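Local coordinates for uracil-dna glycosylase (Deinococcus radiodurans, PDB 4UQM), which belongs to the uracil-DNA glycosylase superfamily, an alpha/beta fold built round a four-stranded parallel sheet, and is modelled here bound to DNA, at residues L108-K113 / Y214-R219; V123-G128 / W238-T243. The protein carries 1 engineered substitution. All blocks are in the same frame, centred on the assembly; numbering follows the deposited sequence. Where two conformers were deposited one is given.

Interaction 1. Residues L108-K113 / Y214-R219; sequences LRNIYK and YFFGTR. With nucleotides of chain B.
Residues 108-113 run as regular helix while 214-219 carry a type II turn from Phe-215 to Thr-218, the two backbones coming nearest at Asn-110 and Phe-216, whose CA atoms are 7.9 Å apart. Phe-215 and Phe-216 reach the helix side by side. Phe-216, its CG beside the backbone N (chi1 -71°), brings its CE1-CZ edge up to Asn-110: CZ lies 3.4 Å from OD1, and amide and ring planes stand 72° apart. Lys-113 holds that amide oxygen from its far end, NZ to OD1 3.0 Å, almost along the C=O axis, while Asn-110 ND2 bonds to Pro-207 O and Glu-212. With both ends gripped, the amide is fixed in rotation. In this glycosylase fold the loop between strand 200-204 and helix 220-230 is thereby laid against helix 106-118, and Tyr-214 of this loop packs on a sugar of the DNA backbone, CE2 3.6 Å from C4' of DT11 of chain B. Phe-215, CG anti to the backbone N, meets the Asn-110 carbonyl with its edge, CE2 to O 3.6 Å, and its CZ is 4.2 Å from Ile-111 CG1. Thr-218 N closes the turn on Phe-215 O, and Thr-218 OG1 adds a 2.6 Å bond to the same oxygen.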
loop_
_atom_site.group_PDB
_atom_site.type_symbol
_atom_site.label_atom_id
_atom_site.label_comp_id
_atom_site.label_asym_id
_atom_site.label_seq_id
_atom_site.Cartn_x
_atom_site.Cartn_y
_atom_site.Cartn_z
ATOM N N LEU A 108 -7.649 -3.367 -9.748
ATOM C CA LEU A 108 -6.737 -2.572 -10.542
ATOM C C LEU A 108 -7.400 -2.122 -11.855
ATOM O O LEU A 108 -7.163 -0.999 -12.311
ATOM C CB LEU A 108 -5.418 -3.306 -10.784
ATOM C CG LEU A 108 -4.300 -2.497 -11.486
ATOM C CD1 LEU A 108 -3.989 -1.182 -10.773
ATOM C CD2 LEU A 108 -3.040 -3.329 -11.689
ATOM N N ARG A 109 -8.261 -2.955 -12.437
ATOM C CA ARG A 109 -9.070 -2.496 -13.579
ATOM C C ARG A 109 -9.849 -1.279 -13.205
ATOM O O ARG A 109 -9.980 -0.370 -14.011
ATOM C CB ARG A 109 -10.033 -3.562 -14.042
ATOM C CG ARG A 109 -9.319 -4.725 -14.619
ATOM C CD ARG A 109 -10.219 -5.637 -15.360
ATOM N NE ARG A 109 -9.420 -6.791 -15.630
ATOM C CZ ARG A 109 -8.574 -6.891 -16.634
ATOM N NH1 ARG A 109 -8.437 -5.897 -17.554
ATOM N NH2 ARG A 109 -7.907 -8.019 -16.724
ATOM N N ASN A 110 -10.389 -1.262 -11.978
ATOM C CA ASN A 110 -11.164 -0.100 -11.542
ATOM C C ASN A 110 -10.274 1.102 -11.275
ATOM O O ASN A 110 -10.655 2.220 -11.615
ATOM C CB ASN A 110 -11.991 -0.467 -10.322
ATOM C CG ASN A 110 -13.204 -1.292 -10.681
ATOM O OD1 ASN A 110 -13.597 -1.371 -11.844
ATOM N ND2 ASN A 110 -13.852 -1.864 -9.679
ATOM N N ILE A 111 -9.106 0.910 -10.668
ATOM C CA ILE A 111 -8.131 1.962 -10.554
ATOM C C ILE A 111 -7.841 2.585 -11.932
ATOM O O ILE A 111 -7.767 3.819 -12.085
ATOM C CB ILE A 111 -6.848 1.463 -9.848
ATOM C CG1 ILE A 111 -7.089 1.300 -8.338
ATOM C CG2 ILE A 111 -5.652 2.393 -10.068
ATOM C CD1 ILE A 111 -6.057 0.400 -7.691
ATOM N N TYR A 112 -7.577 1.726 -12.912
ATOM C CA TYR A 112 -7.326 2.195 -14.300
ATOM C C TYR A 112 -8.521 2.979 -14.876
ATOM O O TYR A 112 -8.327 3.998 -15.560
ATOM C CB TYR A 112 -6.965 1.045 -15.215
ATOM C CG TYR A 112 -5.580 0.423 -15.048
ATOM C CD1 TYR A 112 -4.610 0.969 -14.185
ATOM C CD2 TYR A 112 -5.244 -0.750 -15.721
ATOM C CE1 TYR A 112 -3.382 0.411 -14.052
ATOM C CE2 TYR A 112 -3.983 -1.334 -15.594
ATOM C CZ TYR A 112 -3.043 -0.749 -14.761
ATOM O OH TYR A 112 -1.816 -1.327 -14.633
ATOM N N LYS A 113 -9.747 2.545 -14.588
ATOM C CA LYS A 113 -10.957 3.254 -15.076
ATOM C C LYS A 113 -11.007 4.641 -14.483
ATOM O O LYS A 113 -11.280 5.632 -15.187
ATOM C CB LYS A 113 -12.268 2.482 -14.739
ATOM C CG LYS A 113 -12.521 1.244 -15.577
ATOM C CD LYS A 113 -13.781 0.482 -15.143
ATOM C CE LYS A 113 -13.551 -1.004 -15.032
ATOM N NZ LYS A 113 -14.748 -1.762 -14.573
ATOM N N TYR A 214 -18.432 3.310 -4.146
ATOM C CA TYR A 214 -17.823 4.199 -3.147
ATOM C C TYR A 214 -16.435 4.732 -3.545
ATOM O O TYR A 214 -15.809 5.465 -2.788
ATOM C CB TYR A 214 -17.763 3.496 -1.813
ATOM C CG TYR A 214 -19.080 3.028 -1.276
ATOM C CD1 TYR A 214 -19.981 3.938 -0.732
ATOM C CD2 TYR A 214 -19.414 1.680 -1.247
ATOM C CE1 TYR A 214 -21.217 3.512 -0.221
ATOM C CE2 TYR A 214 -20.630 1.250 -0.755
ATOM C CZ TYR A 214 -21.521 2.148 -0.218
ATOM O OH TYR A 214 -22.733 1.704 0.326
ATOM N N PHE A 215 -15.952 4.289 -4.707
ATOM C CA PHE A 215 -14.626 4.648 -5.240
ATOM C C PHE A 215 -14.689 5.510 -6.509
ATOM O O PHE A 215 -13.997 6.534 -6.605
ATOM C CB PHE A 215 -13.851 3.359 -5.534
ATOM C CG PHE A 215 -12.553 3.588 -6.268
ATOM C CD1 PHE A 215 -11.451 4.090 -5.600
ATOM C CD2 PHE A 215 -12.419 3.297 -7.630
ATOM C CE1 PHE A 215 -10.240 4.299 -6.265
ATOM C CE2 PHE A 215 -11.224 3.542 -8.322
ATOM C CZ PHE A 215 -10.158 4.040 -7.621
ATOM N N PHE A 216 -15.525 5.100 -7.470
ATOM C CA PHE A 216 -15.600 5.854 -8.713
ATOM C C PHE A 216 -16.011 7.292 -8.487
ATOM O O PHE A 216 -16.890 7.572 -7.688
ATOM C CB PHE A 216 -16.562 5.198 -9.669
ATOM C CG PHE A 216 -16.092 3.904 -10.252
ATOM C CD1 PHE A 216 -14.746 3.678 -10.603
ATOM C CD2 PHE A 216 -17.032 2.924 -10.517
ATOM C CE1 PHE A 216 -14.365 2.470 -11.177
ATOM C CE2 PHE A 216 -16.646 1.732 -11.124
ATOM C CZ PHE A 216 -15.317 1.503 -11.423
ATOM N N GLY A 217 -15.348 8.193 -9.205
ATOM C CA GLY A 217 -15.696 9.638 -9.144
ATOM C C GLY A 217 -15.031 10.407 -8.015
ATOM O O GLY A 217 -15.189 11.649 -7.898
ATOM N N THR A 218 -14.193 9.737 -7.214
ATOM C CA THR A 218 -13.563 10.396 -6.098
ATOM C C THR A 218 -12.266 11.139 -6.488
ATOM O O THR A 218 -11.732 11.917 -5.688
ATOM C CB THR A 218 -13.283 9.415 -4.955
ATOM O OG1 THR A 218 -12.476 8.329 -5.428
ATOM C CG2 THR A 218 -14.633 8.895 -4.403
ATOM N N ARG A 219 -11.786 10.924 -7.712
ATOM C CA ARG A 219 -10.642 11.709 -8.262
ATOM C C ARG A 219 -9.426 11.807 -7.367
ATOM O O ARG A 219 -8.891 12.874 -7.176
ATOM C CB ARG A 219 -11.147 13.110 -8.611
ATOM C CG ARG A 219 -12.224 13.067 -9.679
ATOM C CD ARG A 219 -12.385 14.405 -10.410
ATOM N NE ARG A 219 -11.240 14.590 -11.314
ATOM C CZ ARG A 219 -10.921 15.646 -12.043
ATOM N NH1 ARG A 219 -11.686 16.726 -12.091
ATOM N NH2 ARG A 219 -9.803 15.596 -12.757
ATOM P P DT B 11 -14.916 -0.787 1.727
ATOM O OP1 DT B 11 -14.565 0.499 1.094
ATOM O OP2 DT B 11 -14.185 -1.201 2.962
ATOM O "O5'" DT B 11 -16.469 -0.704 2.131
ATOM C "C5'" DT B 11 -17.344 0.119 1.328
ATOM C "C4'" DT B 11 -18.676 0.159 2.043
ATOM O "O4'" DT B 11 -19.329 -1.138 1.936
ATOM C "C3'" DT B 11 -18.555 0.460 3.540
ATOM O "O3'" DT B 11 -19.767 1.099 3.919
ATOM C "C2'" DT B 11 -18.734 -0.899 4.183
ATOM C "C1'" DT B 11 -19.739 -1.519 3.211
ATOM N N1 DT B 11 -19.900 -2.978 3.261
ATOM C C2 DT B 11 -21.175 -3.476 3.095
ATOM O O2 DT B 11 -22.127 -2.774 2.808
ATOM N N3 DT B 11 -21.276 -4.836 3.221
ATOM C C4 DT B 11 -20.250 -5.728 3.504
ATOM O O4 DT B 11 -20.480 -6.928 3.567
ATOM C C5 DT B 11 -18.951 -5.138 3.678
ATOM C C7 DT B 11 -17.785 -6.031 3.980
ATOM C C6 DT B 11 -18.838 -3.813 3.547
ATOM P P DC B 12 -19.794 2.440 4.672
ATOM O OP1 DC B 12 -19.374 3.434 3.786
ATOM O OP2 DC B 12 -19.276 2.251 5.977
ATOM O "O5'" DC B 12 -21.356 2.678 4.855
ATOM C "C5'" DC B 12 -22.196 2.696 3.733
ATOM C "C4'" DC B 12 -23.438 1.911 4.074
ATOM O "O4'" DC B 12 -23.099 0.523 4.037
ATOM C "C3'" DC B 12 -23.945 2.154 5.491
ATOM O "O3'" DC B 12 -25.071 3.015 5.577
ATOM C "C2'" DC B 12 -24.387 0.790 5.961
ATOM C "C1'" DC B 12 -24.003 -0.167 4.867
ATOM N N1 DC B 12 -23.325 -1.347 5.386
ATOM C C2 DC B 12 -24.027 -2.547 5.467
ATOM O O2 DC B 12 -25.204 -2.578 5.099
ATOM N N3 DC B 12 -23.388 -3.649 5.898
ATOM C C4 DC B 12 -22.115 -3.577 6.280
ATOM N N4 DC B 12 -21.529 -4.689 6.705
ATOM C C5 DC B 12 -21.387 -2.358 6.240
ATOM C C6 DC B 12 -22.025 -1.278 5.791
#

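Interaction 2. Residues V123-G128 / W238-T243; sequences VAPKHG and WQLPAT
His-127 and Gln-239 reach across in opposite senses, each gripping the backbone of the other segment, so that two loops of the glycosylase fold, one following helix 106-118 and the other near the C-terminal end of the modelled chain, are clipped together twice. The Gln-239 chain leaves with CG anti to the backbone N and bends at chi2 (60°), which turns the edge of its amide to the Val-123 backbone. There it pairs like a peptide group: OE1 takes the Val-123 N-H on a lone pair at 2.9 Å, and NE2 gives a nearly straight bond (176°) to Val-123 O. The second N-H of NE2 turns back to Leu-240 O, so three bonds fix the amide's rotation. At the other end the His-127 ring, its CG in the crowded position between backbone N and carbonyl carbon, meets the carbonyls of Pro-241 and Ala-242 edge-on. Its ND1 is engaged by Tyr-129 N, consistent with the proton sitting on NE2. Between the clips Pro-125 CG lies over the rim of one face of that imidazole and 4.0 Å from Leu-240 CD1. A water joins Lys-126 N to Ala-242 O. The shortest link is His-127 NE2 to Pro-241 O, 2.7 Å, with the oxygen 5° out of the ring plane.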
loop_
_atom_site.group_PDB
_atom_site.type_symbol
_atom_site.label_atom_id
_atom_site.label_comp_id
_atom_site.label_asym_id
_atom_site.label_seq_id
_atom_site.Cartn_x
_atom_site.Cartn_y
_atom_site.Cartn_z
ATOM N N VAL A 123 -3.577 6.327 -20.355
ATOM C CA VAL A 123 -3.990 5.177 -21.173
ATOM C C VAL A 123 -3.652 3.930 -20.375
ATOM O O VAL A 123 -2.492 3.681 -20.094
ATOM C CB VAL A 123 -3.266 5.130 -22.541
ATOM C CG1 VAL A 123 -3.695 3.910 -23.323
ATOM C CG2 VAL A 123 -3.590 6.347 -23.370
ATOM N N ALA A 124 -4.660 3.146 -19.995
ATOM C CA ALA A 124 -4.437 1.953 -19.219
ATOM C C ALA A 124 -3.613 0.941 -20.007
ATOM O O ALA A 124 -3.951 0.655 -21.149
ATOM C CB ALA A 124 -5.761 1.333 -18.826
ATOM N N PRO A 125 -2.541 0.412 -19.417
ATOM C CA PRO A 125 -1.759 -0.596 -20.093
ATOM C C PRO A 125 -2.364 -1.967 -19.887
ATOM O O PRO A 125 -3.295 -2.140 -19.106
ATOM C CB PRO A 125 -0.447 -0.520 -19.378
ATOM C CG PRO A 125 -0.842 -0.223 -17.980
ATOM C CD PRO A 125 -1.993 0.688 -18.065
ATOM N N LYS A 126 -1.839 -2.911 -20.638
ATOM C CA LYS A 126 -2.330 -4.300 -20.590
ATOM C C LYS A 126 -1.832 -5.069 -19.361
ATOM O O LYS A 126 -2.365 -6.121 -19.030
ATOM C CB LYS A 126 -1.905 -5.018 -21.874
ATOM C CG LYS A 126 -2.560 -4.422 -23.116
ATOM C CD LYS A 126 -4.074 -4.621 -23.144
ATOM C CE LYS A 126 -4.760 -4.035 -24.366
ATOM N NZ LYS A 126 -4.442 -4.792 -25.597
ATOM N N HIS A 127 -0.797 -4.581 -18.734
ATOM C CA HIS A 127 -0.220 -5.184 -17.534
ATOM C C HIS A 127 -0.668 -4.471 -16.295
ATOM O O HIS A 127 -1.259 -3.378 -16.372
ATOM C CB HIS A 127 1.319 -5.149 -17.649
ATOM C CG HIS A 127 1.871 -3.768 -17.520
ATOM N ND1 HIS A 127 2.087 -3.180 -16.300
ATOM C CD2 HIS A 127 2.248 -2.858 -18.447
ATOM C CE1 HIS A 127 2.554 -1.960 -16.466
ATOM N NE2 HIS A 127 2.615 -1.722 -17.769
ATOM N N GLY A 128 -0.351 -5.082 -15.133
ATOM C CA GLY A 128 -0.705 -4.499 -13.849
ATOM C C GLY A 128 0.450 -4.216 -12.905
ATOM O O GLY A 128 0.257 -4.176 -11.690
ATOM N N TRP A 238 1.357 9.370 -13.194
ATOM C CA TRP A 238 0.529 8.199 -13.047
ATOM C C TRP A 238 0.589 7.265 -14.263
ATOM O O TRP A 238 0.328 6.065 -14.142
ATOM C CB TRP A 238 -0.936 8.588 -12.729
ATOM C CG TRP A 238 -1.107 9.299 -11.404
ATOM C CD1 TRP A 238 -1.390 10.627 -11.211
ATOM C CD2 TRP A 238 -1.017 8.713 -10.096
ATOM N NE1 TRP A 238 -1.474 10.894 -9.861
ATOM C CE2 TRP A 238 -1.263 9.734 -9.156
ATOM C CE3 TRP A 238 -0.795 7.413 -9.642
ATOM C CZ2 TRP A 238 -1.228 9.502 -7.775
ATOM C CZ3 TRP A 238 -0.776 7.191 -8.270
ATOM C CH2 TRP A 238 -0.986 8.227 -7.358
ATOM N N GLN A 239 0.909 7.785 -15.446
ATOM C CA GLN A 239 1.046 6.908 -16.614
ATOM C C GLN A 239 2.076 5.840 -16.386
ATOM O O GLN A 239 3.142 6.122 -15.892
ATOM C CB GLN A 239 1.443 7.721 -17.849
ATOM C CG GLN A 239 1.480 6.886 -19.136
ATOM C CD GLN A 239 0.110 6.283 -19.440
ATOM O OE1 GLN A 239 -0.858 7.022 -19.679
ATOM N NE2 GLN A 239 0.017 4.972 -19.425
ATOM N N LEU A 240 1.692 4.589 -16.686
ATOM C CA LEU A 240 2.546 3.421 -16.629
ATOM C C LEU A 240 3.112 3.123 -17.990
ATOM O O LEU A 240 2.498 3.488 -18.998
ATOM C CB LEU A 240 1.721 2.249 -16.144
ATOM C CG LEU A 240 1.220 2.401 -14.718
ATOM C CD1 LEU A 240 0.010 1.509 -14.522
ATOM C CD2 LEU A 240 2.292 2.126 -13.664
ATOM N N PRO A 241 4.272 2.436 -18.053
ATOM C CA PRO A 241 4.788 2.010 -19.356
ATOM C C PRO A 241 3.835 1.100 -20.098
ATOM O O PRO A 241 3.142 0.299 -19.462
ATOM C CB PRO A 241 6.096 1.302 -19.030
ATOM C CG PRO A 241 6.226 1.276 -17.601
ATOM C CD PRO A 241 5.080 1.944 -16.941
ATOM N N ALA A 242 3.808 1.176 -21.433
ATOM C CA ALA A 242 2.963 0.258 -22.174
ATOM C C ALA A 242 3.349 -1.215 -21.996
ATOM O O ALA A 242 2.490 -2.077 -21.933
ATOM C CB ALA A 242 2.943 0.614 -23.659
ATOM N N THR A 243 4.639 -1.478 -21.899
ATOM C CA THR A 243 5.145 -2.819 -21.658
ATOM C C THR A 243 6.219 -2.773 -20.573
ATOM O O THR A 243 6.905 -1.742 -20.358
ATOM C CB THR A 243 5.763 -3.436 -22.948
ATOM O OG1 THR A 243 6.943 -2.728 -23.300
ATOM C CG2 THR A 243 4.811 -3.377 -24.138
HETATM O O HOH W 1 -0.136 -2.031 -22.823
#

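How the interactions relate
The centres of interactions 1 and 2 lie 15 Å apart, and the two meet at helix 106-118. Their segments alternate along the chain: 108-113, 123-128, 214-219, then 238-243. The helix turns one side, with Asn-110 and Lys-113, to the 214-219 loop, and another, with Leu-108 and Tyr-112, to interaction 2. Tyr-112 makes the direct link: its OH is 2.7 Å from His-127 O, a probable hydrogen bond, and it also packs on Leu-240 CD1. Leu-108 CD2 touches Gly-128 CA. The helix is thus flanked by the DNA-contacting loop of interaction 1 and by the paired 123-128 and 238-243 loops; the nearest atom of interaction 2 is about 10 Å from the nucleic acid.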